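Local coordinates for beta-porphyranase A (Bacteroides plebeius, PDB 4AW7), which hydrolyses the sulfated red-algal polysaccharide porphyran at its beta-D-galactopyranose-(1->4)-alpha-L-galactopyranose-6-sulfate linkages, yielding mostly disaccharides, at residues R69-P74 against P143-F148; E129-S134 against E139-L144; D169-I174 against A221-F226. All coordinates share one frame; numbering follows the deposited sequence. Where two conformers were deposited one is given.

Contact 1: residues R69-P74 against P143-F148; sequences RKFWGP and PLNEPF. With GAL (beta-D-galactopyranose), chain D; GAL (beta-D-galactopyranose), chain B; GLA (alpha-D-galactopyranose), chain C; L6S (6-O-sulfo-alpha-L-galactopyranose), chain E.
N145 meets R69 and F71, its carboxamide shared between a guanidinium and the edge of a ring. NH2 of R69 donates to OD1 of N145 over 2.8 Å (N-H...O 149°). The donor stands above the carbonyl plane, and the guanidinium and amide planes are turned 76° apart. On the other branch, ND2 of N145 lies in the ring plane of F71, 3.5 Å from its CZ, the amide almost perpendicular to the ring. A chi1 of -176° turns the N145 amide away from its own backbone N and across to both residues. Both segments sit at the C-terminal ends of parallel strands, 66-71 and 136-142, where a beta/alpha-barrel of the glycoside hydrolase type carries its active site. There ND2 of N145 gives an almost straight 2.8 Å bond to O2 of the galactose, modelled as both anomers (GAL chain D and GLA chain C). E146, inferred to be the proton donor, follows directly. Salt bridges from R69 to E142 and to E272, the inferred nucleophile, help fix the guanidinium. Farther along, one face of the W72 indole carries C5 of the chain B galactose over its centre, and its NE1 donates to O3S of L6S over 2.9 Å.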
loop_
_atom_site.group_PDB
_atom_site.type_symbol
_atom_site.label_atom_id
_atom_site.label_comp_id
_atom_site.label_asym_id
_atom_site.label_seq_id
_atom_site.Cartn_x
_atom_site.Cartn_y
_atom_site.Cartn_z
ATOM N N ARG A 69 -6.606 -11.687 5.137
ATOM C CA ARG A 69 -6.771 -12.217 3.777
ATOM C C ARG A 69 -6.848 -13.730 3.841
ATOM O O ARG A 69 -6.170 -14.345 4.654
ATOM C CB ARG A 69 -5.614 -11.736 2.853
ATOM C CG ARG A 69 -5.834 -11.926 1.370
ATOM C CD ARG A 69 -5.184 -10.838 0.606
ATOM N NE ARG A 69 -5.241 -10.899 -0.857
ATOM C CZ ARG A 69 -4.247 -11.346 -1.630
ATOM N NH1 ARG A 69 -3.218 -12.000 -1.116
ATOM N NH2 ARG A 69 -4.326 -11.137 -2.936
ATOM N N LYS A 70 -7.680 -14.304 2.968
ATOM C CA LYS A 70 -7.896 -15.727 2.920
ATOM C C LYS A 70 -8.136 -16.162 1.489
ATOM O O LYS A 70 -8.903 -15.524 0.790
ATOM C CB LYS A 70 -9.158 -16.052 3.744
ATOM C CG LYS A 70 -9.620 -17.434 3.695
ATOM C CD LYS A 70 -8.825 -18.291 4.586
ATOM C CE LYS A 70 -9.619 -19.541 5.024
ATOM N NZ LYS A 70 -8.708 -20.388 5.890
ATOM N N PHE A 71 -7.519 -17.277 1.119
ATOM C CA PHE A 71 -7.748 -17.910 -0.182
ATOM C C PHE A 71 -8.923 -18.872 -0.095
ATOM O O PHE A 71 -8.767 -20.085 0.072
ATOM C CB PHE A 71 -6.485 -18.603 -0.648
ATOM C CG PHE A 71 -5.450 -17.652 -1.176
ATOM C CD1 PHE A 71 -4.676 -16.885 -0.350
ATOM C CD2 PHE A 71 -5.333 -17.458 -2.537
ATOM C CE1 PHE A 71 -3.766 -15.996 -0.882
ATOM C CE2 PHE A 71 -4.399 -16.589 -3.067
ATOM C CZ PHE A 71 -3.638 -15.855 -2.249
ATOM N N TRP A 72 -10.109 -18.315 -0.116
ATOM C CA TRP A 72 -11.342 -19.090 -0.165
ATOM C C TRP A 72 -12.466 -18.166 -0.528
ATOM O O TRP A 72 -12.472 -17.013 -0.111
ATOM C CB TRP A 72 -11.637 -19.739 1.182
ATOM C CG TRP A 72 -12.556 -20.951 1.008
ATOM C CD1 TRP A 72 -13.891 -21.020 1.240
ATOM C CD2 TRP A 72 -12.159 -22.247 0.527
ATOM N NE1 TRP A 72 -14.339 -22.296 0.974
ATOM C CE2 TRP A 72 -13.295 -23.056 0.517
ATOM C CE3 TRP A 72 -10.939 -22.791 0.118
ATOM C CZ2 TRP A 72 -13.247 -24.400 0.119
ATOM C CZ3 TRP A 72 -10.882 -24.118 -0.272
ATOM C CH2 TRP A 72 -12.031 -24.897 -0.284
ATOM N N GLY A 73 -13.427 -18.624 -1.294
ATOM C CA GLY A 73 -14.441 -17.788 -1.843
ATOM C C GLY A 73 -15.480 -18.610 -2.574
ATOM O O GLY A 73 -15.548 -19.826 -2.395
ATOM N N PRO A 74 -16.280 -17.930 -3.377
ATOM C CA PRO A 74 -17.378 -18.652 -4.056
ATOM C C PRO A 74 -16.902 -19.771 -4.954
ATOM O O PRO A 74 -17.649 -20.751 -5.160
ATOM C CB PRO A 74 -18.062 -17.559 -4.897
ATOM C CG PRO A 74 -17.613 -16.250 -4.286
ATOM C CD PRO A 74 -16.278 -16.498 -3.692
ATOM N N PRO A 143 -11.486 -11.076 -6.599
ATOM C CA PRO A 143 -11.782 -12.358 -7.245
ATOM C C PRO A 143 -10.653 -13.325 -7.592
ATOM O O PRO A 143 -10.817 -14.505 -7.422
ATOM C CB PRO A 143 -12.541 -11.884 -8.481
ATOM C CG PRO A 143 -13.383 -10.765 -7.987
ATOM C CD PRO A 143 -12.543 -10.093 -6.915
ATOM N N LEU A 144 -9.556 -12.837 -8.182
ATOM C CA LEU A 144 -8.438 -13.702 -8.552
ATOM C C LEU A 144 -7.111 -13.094 -8.151
ATOM O O LEU A 144 -6.807 -11.973 -8.556
ATOM C CB LEU A 144 -8.440 -13.958 -10.063
ATOM C CG LEU A 144 -9.660 -14.603 -10.704
ATOM C CD1 LEU A 144 -9.555 -14.545 -12.221
ATOM C CD2 LEU A 144 -9.771 -16.099 -10.234
ATOM N N ASN A 145 -6.334 -13.833 -7.407
ATOM C CA ASN A 145 -5.015 -13.381 -7.000
ATOM C C ASN A 145 -4.024 -13.496 -8.148
ATOM O O ASN A 145 -3.977 -14.532 -8.828
ATOM C CB ASN A 145 -4.532 -14.248 -5.863
ATOM C CG ASN A 145 -3.194 -13.781 -5.323
ATOM O OD1 ASN A 145 -3.041 -12.603 -4.958
ATOM N ND2 ASN A 145 -2.215 -14.687 -5.264
ATOM N N GLU A 146 -3.204 -12.457 -8.340
ATOM C CA GLU A 146 -2.143 -12.407 -9.363
ATOM C C GLU A 146 -2.505 -13.147 -10.657
ATOM O O GLU A 146 -1.815 -14.056 -11.111
ATOM C CB GLU A 146 -0.833 -12.861 -8.772
ATOM C CG GLU A 146 -0.476 -12.004 -7.557
ATOM C CD GLU A 146 0.899 -12.237 -7.063
ATOM O OE1 GLU A 146 1.545 -13.211 -7.480
ATOM O OE2 GLU A 146 1.341 -11.429 -6.212
ATOM N N PRO A 147 -3.588 -12.683 -11.295
ATOM C CA PRO A 147 -4.120 -13.494 -12.381
ATOM C C PRO A 147 -3.284 -13.489 -13.644
ATOM O O PRO A 147 -3.141 -14.536 -14.273
ATOM C CB PRO A 147 -5.502 -12.858 -12.655
ATOM C CG PRO A 147 -5.376 -11.422 -12.163
ATOM C CD PRO A 147 -4.467 -11.543 -10.971
ATOM N N PHE A 148 -2.809 -12.314 -14.050
ATOM C CA PHE A 148 -2.222 -12.198 -15.378
ATOM C C PHE A 148 -0.892 -12.942 -15.500
ATOM O O PHE A 148 -0.568 -13.446 -16.581
ATOM C CB PHE A 148 -2.005 -10.729 -15.742
ATOM C CG PHE A 148 -3.245 -9.859 -15.804
ATOM C CD1 PHE A 148 -4.501 -10.398 -16.035
ATOM C CD2 PHE A 148 -3.157 -8.506 -15.622
ATOM C CE1 PHE A 148 -5.591 -9.606 -16.131
ATOM C CE2 PHE A 148 -4.244 -7.693 -15.684
ATOM C CZ PHE A 148 -5.482 -8.228 -15.946
HETATM C C1 GAL D . 2.475 -13.003 -4.348
HETATM C C2 GAL D . 1.590 -14.202 -3.958
HETATM C C3 GAL D . 1.979 -14.751 -2.597
HETATM C C4 GAL D . 3.472 -14.906 -2.452
HETATM C C5 GAL D . 4.158 -13.568 -2.777
HETATM C C6 GAL D . 5.667 -13.622 -2.335
HETATM O O1 GAL D . 2.062 -12.566 -5.704
HETATM O O2 GAL D . 0.180 -13.815 -4.016
HETATM O O3 GAL D . 1.471 -16.043 -2.395
HETATM O O4 GAL D . 3.948 -15.944 -3.330
HETATM O O5 GAL D . 3.851 -13.308 -4.222
HETATM O O6 GAL D . 5.758 -13.117 -0.931
HETATM C C1 GAL B . -9.653 -24.709 3.547
HETATM C C2 GAL B . -10.038 -26.174 3.670
HETATM C C3 GAL B . -11.443 -26.353 3.130
HETATM C C4 GAL B . -12.393 -25.369 3.821
HETATM C C5 GAL B . -11.860 -23.931 3.715
HETATM C C6 GAL B . -12.725 -22.901 4.439
HETATM O O2 GAL B . -9.136 -26.922 2.896
HETATM O O3 GAL B . -11.839 -27.693 3.357
HETATM O O4 GAL B . -12.544 -25.742 5.178
HETATM O O5 GAL B . -10.530 -23.848 4.234
HETATM O O6 GAL B . -12.230 -21.597 4.240
HETATM C C1 GLA C . 2.475 -13.003 -4.348
HETATM C C2 GLA C . 1.590 -14.202 -3.958
HETATM C C3 GLA C . 1.979 -14.751 -2.597
HETATM C C4 GLA C . 3.472 -14.906 -2.452
HETATM C C5 GLA C . 4.158 -13.568 -2.777
HETATM C C6 GLA C . 5.667 -13.622 -2.335
HETATM O O1 GLA C . 2.163 -11.804 -3.778
HETATM O O2 GLA C . 0.180 -13.815 -4.016
HETATM O O3 GLA C . 1.471 -16.043 -2.395
HETATM O O4 GLA C . 3.948 -15.944 -3.330
HETATM O O5 GLA C . 3.851 -13.308 -4.222
HETATM O O6 GLA C . 5.758 -13.117 -0.931
HETATM O O1S L6S E . -18.037 -25.742 2.216
HETATM O O2S L6S E . -16.438 -25.484 0.382
HETATM O O3S L6S E . -16.462 -23.854 2.241
HETATM C C1 L6S E . -12.424 -28.344 2.221
HETATM C C2 L6S E . -12.460 -29.870 2.482
HETATM C C3 L6S E . -13.339 -30.194 3.689
HETATM C C4 L6S E . -14.744 -29.590 3.469
HETATM C C5 L6S E . -14.627 -28.065 3.223
HETATM C C6 L6S E . -15.965 -27.447 2.900
HETATM O O2 L6S E . -11.143 -30.380 2.743
HETATM O O3 L6S E . -13.457 -31.604 3.856
HETATM O O4 L6S E . -15.374 -30.246 2.336
HETATM O O5 L6S E . -13.716 -27.744 2.093
HETATM O O6 L6S E . -15.769 -26.053 2.693
HETATM S S1 L6S E . -16.667 -25.280 1.846
#

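Contact 2: residues E129-S134 against E139-L144; sequences EYYSNS and EFFEPL
The beta-alpha-beta unit formed by strand 104-106, helix 120-132 and strand 136-142 is closed here by an edge-to-face aromatic pair. Y131, near the C-terminal end of the helix, reaches inward to F141 on the strand that follows, and the two rings carry the contact between the segments. Their planes stand 71° apart with centroids separated by 5.3 Å, the edge of the tyrosine directed at the face of the phenylalanine. The phenol oxygen and one ring carbon do the touching: OH of Y131 lies 3.7 Å from CD1 of F141, over the rim of the ring, while CE2 of Y131 approaches CD2 of F141 at 3.9 Å. On the opposite face of F141, CA of P143 lies toward the rim, so the ring sits between the tyrosine and its own chain two residues on. With chi1 at -177°, CG of F141 swings away from its backbone N and the ring projects into the layer between sheet and helices. P74 and Y75 of helix 74-82 and I174 of helix 160-179 also border this ring. Just beyond Y131 the helix ends: N133 ND2 donates over 2.9 Å to O of E129, in the carbonyl plane, and N133 N to the same oxygen. S134 OG likewise donates to O of Y130, at 2.8 Å. The interface is thus mainly aromatic, its rings meeting at the steep angle expected of an edge-to-face pair and the phenol oxygen touching ring carbons, while the hydrogen bonds within 129-134 lie at the helix end.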
loop_
_atom_site.group_PDB
_atom_site.type_symbol
_atom_site.label_atom_id
_atom_site.label_comp_id
_atom_site.label_asym_id
_atom_site.label_seq_id
_atom_site.Cartn_x
_atom_site.Cartn_y
_atom_site.Cartn_z
ATOM N N GLU A 129 -25.055 -14.870 -5.565
ATOM C CA GLU A 129 -25.907 -15.835 -4.913
ATOM C C GLU A 129 -25.240 -16.429 -3.644
ATOM O O GLU A 129 -25.885 -16.574 -2.598
ATOM C CB GLU A 129 -26.281 -16.884 -5.964
ATOM C CG GLU A 129 -27.100 -18.064 -5.492
ATOM C CD GLU A 129 -28.557 -17.755 -5.162
ATOM O OE1 GLU A 129 -29.005 -16.612 -5.350
ATOM O OE2 GLU A 129 -29.244 -18.710 -4.745
ATOM N N TYR A 130 -23.958 -16.757 -3.736
ATOM C CA TYR A 130 -23.209 -17.311 -2.638
ATOM C C TYR A 130 -23.192 -16.308 -1.473
ATOM O O TYR A 130 -23.568 -16.654 -0.350
ATOM C CB TYR A 130 -21.754 -17.589 -3.089
ATOM C CG TYR A 130 -20.857 -18.067 -1.977
ATOM C CD1 TYR A 130 -20.959 -19.355 -1.480
ATOM C CD2 TYR A 130 -19.888 -17.223 -1.411
ATOM C CE1 TYR A 130 -20.126 -19.793 -0.469
ATOM C CE2 TYR A 130 -19.067 -17.670 -0.419
ATOM C CZ TYR A 130 -19.187 -18.944 0.057
ATOM O OH TYR A 130 -18.386 -19.418 1.067
ATOM N N TYR A 131 -22.789 -15.062 -1.724
ATOM C CA TYR A 131 -22.669 -14.103 -0.637
ATOM C C TYR A 131 -24.019 -13.616 -0.104
ATOM O O TYR A 131 -24.160 -13.397 1.099
ATOM C CB TYR A 131 -21.744 -12.957 -1.044
ATOM C CG TYR A 131 -20.264 -13.334 -1.081
ATOM C CD1 TYR A 131 -19.644 -13.893 0.020
ATOM C CD2 TYR A 131 -19.491 -13.111 -2.218
ATOM C CE1 TYR A 131 -18.309 -14.215 0.005
ATOM C CE2 TYR A 131 -18.138 -13.419 -2.237
ATOM C CZ TYR A 131 -17.555 -13.981 -1.146
ATOM O OH TYR A 131 -16.198 -14.295 -1.159
ATOM N N SER A 132 -25.011 -13.423 -0.970
ATOM C CA SER A 132 -26.304 -12.908 -0.498
ATOM C C SER A 132 -27.067 -13.932 0.320
ATOM O O SER A 132 -27.989 -13.542 1.055
ATOM C CB SER A 132 -27.132 -12.351 -1.647
ATOM O OG SER A 132 -27.568 -13.382 -2.469
ATOM N N ASN A 133 -26.688 -15.199 0.234
ATOM C CA ASN A 133 -27.252 -16.244 1.063
ATOM C C ASN A 133 -26.332 -16.672 2.191
ATOM O O ASN A 133 -26.389 -17.792 2.685
ATOM C CB ASN A 133 -27.686 -17.443 0.198
ATOM C CG ASN A 133 -28.891 -17.111 -0.645
ATOM O OD1 ASN A 133 -30.025 -17.154 -0.156
ATOM N ND2 ASN A 133 -28.664 -16.791 -1.908
ATOM N N SER A 134 -25.415 -15.773 2.568
ATOM C CA SER A 134 -24.518 -16.017 3.673
ATOM C C SER A 134 -24.845 -15.081 4.826
ATOM O O SER A 134 -25.143 -13.926 4.628
ATOM C CB SER A 134 -23.063 -15.758 3.241
ATOM O OG SER A 134 -22.609 -16.658 2.236
ATOM N N GLU A 139 -15.609 -8.098 3.994
ATOM C CA GLU A 139 -15.741 -6.731 3.572
ATOM C C GLU A 139 -15.228 -6.518 2.160
ATOM O O GLU A 139 -15.720 -5.618 1.461
ATOM C CB GLU A 139 -15.026 -5.778 4.559
ATOM C CG GLU A 139 -15.198 -4.308 4.242
ATOM C CD GLU A 139 -14.611 -3.364 5.281
ATOM O OE1 GLU A 139 -13.991 -3.832 6.265
ATOM O OE2 GLU A 139 -14.770 -2.148 5.085
ATOM N N PHE A 140 -14.186 -7.251 1.779
ATOM C CA PHE A 140 -13.557 -7.110 0.457
ATOM C C PHE A 140 -13.514 -8.444 -0.237
ATOM O O PHE A 140 -13.120 -9.451 0.331
ATOM C CB PHE A 140 -12.119 -6.574 0.570
ATOM C CG PHE A 140 -12.024 -5.297 1.357
ATOM C CD1 PHE A 140 -12.316 -4.101 0.745
ATOM C CD2 PHE A 140 -11.698 -5.292 2.701
ATOM C CE1 PHE A 140 -12.314 -2.935 1.447
ATOM C CE2 PHE A 140 -11.660 -4.120 3.412
ATOM C CZ PHE A 140 -12.001 -2.948 2.794
ATOM N N PHE A 141 -13.888 -8.439 -1.519
ATOM C CA PHE A 141 -13.709 -9.608 -2.385
ATOM C C PHE A 141 -12.798 -9.181 -3.535
ATOM O O PHE A 141 -13.058 -8.191 -4.200
ATOM C CB PHE A 141 -15.055 -10.118 -2.899
ATOM C CG PHE A 141 -14.966 -11.372 -3.740
ATOM C CD1 PHE A 141 -14.072 -12.394 -3.450
ATOM C CD2 PHE A 141 -15.826 -11.566 -4.809
ATOM C CE1 PHE A 141 -14.010 -13.536 -4.210
ATOM C CE2 PHE A 141 -15.786 -12.755 -5.540
ATOM C CZ PHE A 141 -14.889 -13.723 -5.250
ATOM N N GLU A 142 -11.752 -9.972 -3.738
ATOM C CA GLU A 142 -10.674 -9.718 -4.703
ATOM C C GLU A 142 -10.609 -10.988 -5.567
ATOM O O GLU A 142 -9.856 -11.917 -5.271
ATOM C CB GLU A 142 -9.392 -9.453 -3.936
ATOM C CG GLU A 142 -8.205 -8.996 -4.754
ATOM C CD GLU A 142 -6.955 -8.782 -3.897
ATOM O OE1 GLU A 142 -6.716 -9.583 -2.974
ATOM O OE2 GLU A 142 -6.222 -7.805 -4.209
ATOM N N PRO A 143 -11.486 -11.076 -6.599
ATOM C CA PRO A 143 -11.782 -12.358 -7.245
ATOM C C PRO A 143 -10.653 -13.325 -7.592
ATOM O O PRO A 143 -10.817 -14.505 -7.422
ATOM C CB PRO A 143 -12.541 -11.884 -8.481
ATOM C CG PRO A 143 -13.383 -10.765 -7.987
ATOM C CD PRO A 143 -12.543 -10.093 -6.915
ATOM N N LEU A 144 -9.556 -12.837 -8.182
ATOM C CA LEU A 144 -8.438 -13.702 -8.552
ATOM C C LEU A 144 -7.111 -13.094 -8.151
ATOM O O LEU A 144 -6.807 -11.973 -8.556
ATOM C CB LEU A 144 -8.440 -13.958 -10.063
ATOM C CG LEU A 144 -9.660 -14.603 -10.704
ATOM C CD1 LEU A 144 -9.555 -14.545 -12.221
ATOM C CD2 LEU A 144 -9.771 -16.099 -10.234
#

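Contact 3: residues D169-I174 against A221-F226; sequences DFYASI and AYMDGF
Two tyrosine rings, one from each segment, flank this contact, and both are met obliquely. The sulfur of M223 approaches the Y171 ring at an intermediate slant, 5.3 Å from its centroid and 71° off the ring normal; its nearest ring atom is CD1 of Y171, 4.0 Å from SD. This is a Met-aromatic contact. F215 of helix 212-219 meets the same Y171 ring edge-to-face. The Y222 ring lies obliquely beside the carbonyl oxygen of A172, while its CD2 lies 3.7 Å from the methyl CB of A172.

The backbone of helix 160-179 takes a direct part. The methyl CE of M223 comes to 3.2 Å from O of Y171, and CB of Y222 lies 3.6 Å from O of A172, so two successive helix carbonyls are each approached by carbon. M223 gets there by bending: chi1 of -64° and chi2 of -62° fold its chain back toward the helix, and the turn at chi3 presents CE to the backbone with SD beside the tyrosine ring. The A172 side chain is a single methyl group, and the two chains come close at this point, CA of A172 lying 5.7 Å from CA of Y222.

The contact packs one of the barrel's outer helices against the loop that leads into strand 225-233. Its apolar neighbours include V190 of strand 189-195 and A219 and F215 of helix 212-219. The phenol of Y171 points to the loop after strand 136-142, where its OH is hydrogen-bonded to O of L144. Across the segments the contact is carried by van der Waals packing of sulfur, methyl groups and rings, together with carbon approaching two helix carbonyls, and the polar tether of Y171 is directed instead to the loop bearing N145 and E146.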
loop_
_atom_site.group_PDB
_atom_site.type_symbol
_atom_site.label_atom_id
_atom_site.label_comp_id
_atom_site.label_asym_id
_atom_site.label_seq_id
_atom_site.Cartn_x
_atom_site.Cartn_y
_atom_site.Cartn_z
ATOM N N ASP A 169 -12.985 -9.895 -17.595
ATOM C CA ASP A 169 -14.425 -10.033 -17.739
ATOM C C ASP A 169 -15.049 -10.746 -16.528
ATOM O O ASP A 169 -16.169 -10.434 -16.128
ATOM C CB ASP A 169 -14.742 -10.781 -19.035
ATOM C CG ASP A 169 -14.519 -9.961 -20.271
ATOM O OD1 ASP A 169 -14.419 -8.715 -20.206
ATOM O OD2 ASP A 169 -14.466 -10.592 -21.374
ATOM N N PHE A 170 -14.326 -11.704 -15.968
ATOM C CA PHE A 170 -14.723 -12.425 -14.750
ATOM C C PHE A 170 -14.840 -11.409 -13.611
ATOM O O PHE A 170 -15.888 -11.324 -12.946
ATOM C CB PHE A 170 -13.669 -13.506 -14.509
ATOM C CG PHE A 170 -13.906 -14.469 -13.372
ATOM C CD1 PHE A 170 -14.591 -15.644 -13.562
ATOM C CD2 PHE A 170 -13.304 -14.259 -12.138
ATOM C CE1 PHE A 170 -14.706 -16.572 -12.555
ATOM C CE2 PHE A 170 -13.387 -15.178 -11.142
ATOM C CZ PHE A 170 -14.117 -16.340 -11.331
ATOM N N TYR A 171 -13.792 -10.616 -13.408
ATOM C CA TYR A 171 -13.861 -9.541 -12.415
ATOM C C TYR A 171 -15.071 -8.609 -12.630
ATOM O O TYR A 171 -15.817 -8.277 -11.691
ATOM C CB TYR A 171 -12.589 -8.690 -12.434
ATOM C CG TYR A 171 -11.489 -9.084 -11.471
ATOM C CD1 TYR A 171 -11.430 -8.536 -10.202
ATOM C CD2 TYR A 171 -10.447 -9.941 -11.826
ATOM C CE1 TYR A 171 -10.451 -8.864 -9.316
ATOM C CE2 TYR A 171 -9.429 -10.258 -10.939
ATOM C CZ TYR A 171 -9.425 -9.695 -9.670
ATOM O OH TYR A 171 -8.454 -9.934 -8.725
ATOM N N ALA A 172 -15.262 -8.164 -13.872
ATOM C CA ALA A 172 -16.313 -7.205 -14.181
ATOM C C ALA A 172 -17.680 -7.775 -13.864
ATOM O O ALA A 172 -18.517 -7.097 -13.261
ATOM C CB ALA A 172 -16.255 -6.790 -15.669
ATOM N N SER A 173 -17.908 -9.024 -14.255
ATOM C CA SER A 173 -19.174 -9.655 -14.007
ATOM C C SER A 173 -19.468 -9.759 -12.515
ATOM O O SER A 173 -20.587 -9.568 -12.042
ATOM C CB SER A 173 -19.208 -11.033 -14.677
ATOM O OG SER A 173 -20.443 -11.649 -14.391
ATOM N N ILE A 174 -18.450 -10.081 -11.742
ATOM C CA ILE A 174 -18.606 -10.229 -10.295
ATOM C C ILE A 174 -18.994 -8.883 -9.702
ATOM O O ILE A 174 -19.947 -8.802 -8.910
ATOM C CB ILE A 174 -17.328 -10.800 -9.651
ATOM C CG1 ILE A 174 -17.172 -12.278 -10.043
ATOM C CG2 ILE A 174 -17.369 -10.594 -8.116
ATOM C CD1 ILE A 174 -15.812 -12.860 -9.797
ATOM N N ALA A 221 -15.250 0.198 -14.002
ATOM C CA ALA A 221 -16.543 0.764 -13.657
ATOM C C ALA A 221 -17.275 -0.059 -12.596
ATOM O O ALA A 221 -18.108 0.472 -11.889
ATOM C CB ALA A 221 -17.428 0.893 -14.908
ATOM N N TYR A 222 -16.994 -1.354 -12.528
ATOM C CA TYR A 222 -17.644 -2.321 -11.671
ATOM C C TYR A 222 -16.857 -2.606 -10.391
ATOM O O TYR A 222 -17.316 -3.384 -9.572
ATOM C CB TYR A 222 -17.852 -3.635 -12.418
ATOM C CG TYR A 222 -18.539 -3.437 -13.752
ATOM C CD1 TYR A 222 -19.898 -3.173 -13.822
ATOM C CD2 TYR A 222 -17.811 -3.463 -14.925
ATOM C CE1 TYR A 222 -20.526 -2.975 -15.055
ATOM C CE2 TYR A 222 -18.422 -3.269 -16.160
ATOM C CZ TYR A 222 -19.780 -3.007 -16.221
ATOM O OH TYR A 222 -20.410 -2.816 -17.441
ATOM N N MET A 223 -15.690 -1.980 -10.248
ATOM C CA MET A 223 -14.861 -2.138 -9.053
ATOM C C MET A 223 -15.080 -1.001 -8.093
ATOM O O MET A 223 -15.241 0.151 -8.482
ATOM C CB MET A 223 -13.372 -2.112 -9.434
ATOM C CG MET A 223 -12.911 -3.288 -10.343
ATOM S SD MET A 223 -13.104 -4.919 -9.604
ATOM C CE MET A 223 -14.606 -5.527 -10.461
ATOM N N ASP A 224 -15.023 -1.308 -6.797
ATOM C CA ASP A 224 -14.951 -0.276 -5.770
ATOM C C ASP A 224 -13.549 0.284 -5.582
ATOM O O ASP A 224 -13.370 1.437 -5.170
ATOM C CB ASP A 224 -15.494 -0.827 -4.476
ATOM C CG ASP A 224 -16.941 -1.224 -4.604
ATOM O OD1 ASP A 224 -17.749 -0.292 -4.807
ATOM O OD2 ASP A 224 -17.267 -2.408 -4.541
ATOM N N GLY A 225 -12.522 -0.515 -5.884
ATOM C CA GLY A 225 -11.137 -0.061 -5.767
ATOM C C GLY A 225 -10.168 -0.959 -6.471
ATOM O O GLY A 225 -10.563 -1.975 -7.018
ATOM N N PHE A 226 -8.925 -0.504 -6.479
ATOM C CA PHE A 226 -7.867 -1.162 -7.261
ATOM C C PHE A 226 -6.805 -1.671 -6.333
ATOM O O PHE A 226 -6.369 -0.971 -5.421
ATOM C CB PHE A 226 -7.303 -0.199 -8.307
ATOM C CG PHE A 226 -8.372 0.251 -9.279
ATOM C CD1 PHE A 226 -8.976 -0.674 -10.120
ATOM C CD2 PHE A 226 -8.785 1.562 -9.340
ATOM C CE1 PHE A 226 -9.995 -0.295 -10.980
ATOM C CE2 PHE A 226 -9.818 1.943 -10.200
ATOM C CZ PHE A 226 -10.413 1.011 -11.016
#

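How the contacts relate
All three contacts reach the parallel sheet of the catalytic barrel, their centres 11 to 13 Å apart and on the same side of the chain's centre. Contacts 1 and 2 share P143 and L144, directly after strand 136-142, and contact 3 opens later in the chain, on helix 160-179. Contact 1 faces the sugar-binding cleft, whereas contacts 2 and 3 pack outer helices against strand 136-142 and the entry to strand 225-233. P74 rests on Y131 and F141, joining contact 1 to contact 2, and I174 of contact 3 packs on P143 and F141. The loop bearing the inferred proton donor thus meets substrate and also packs on helix 160-179.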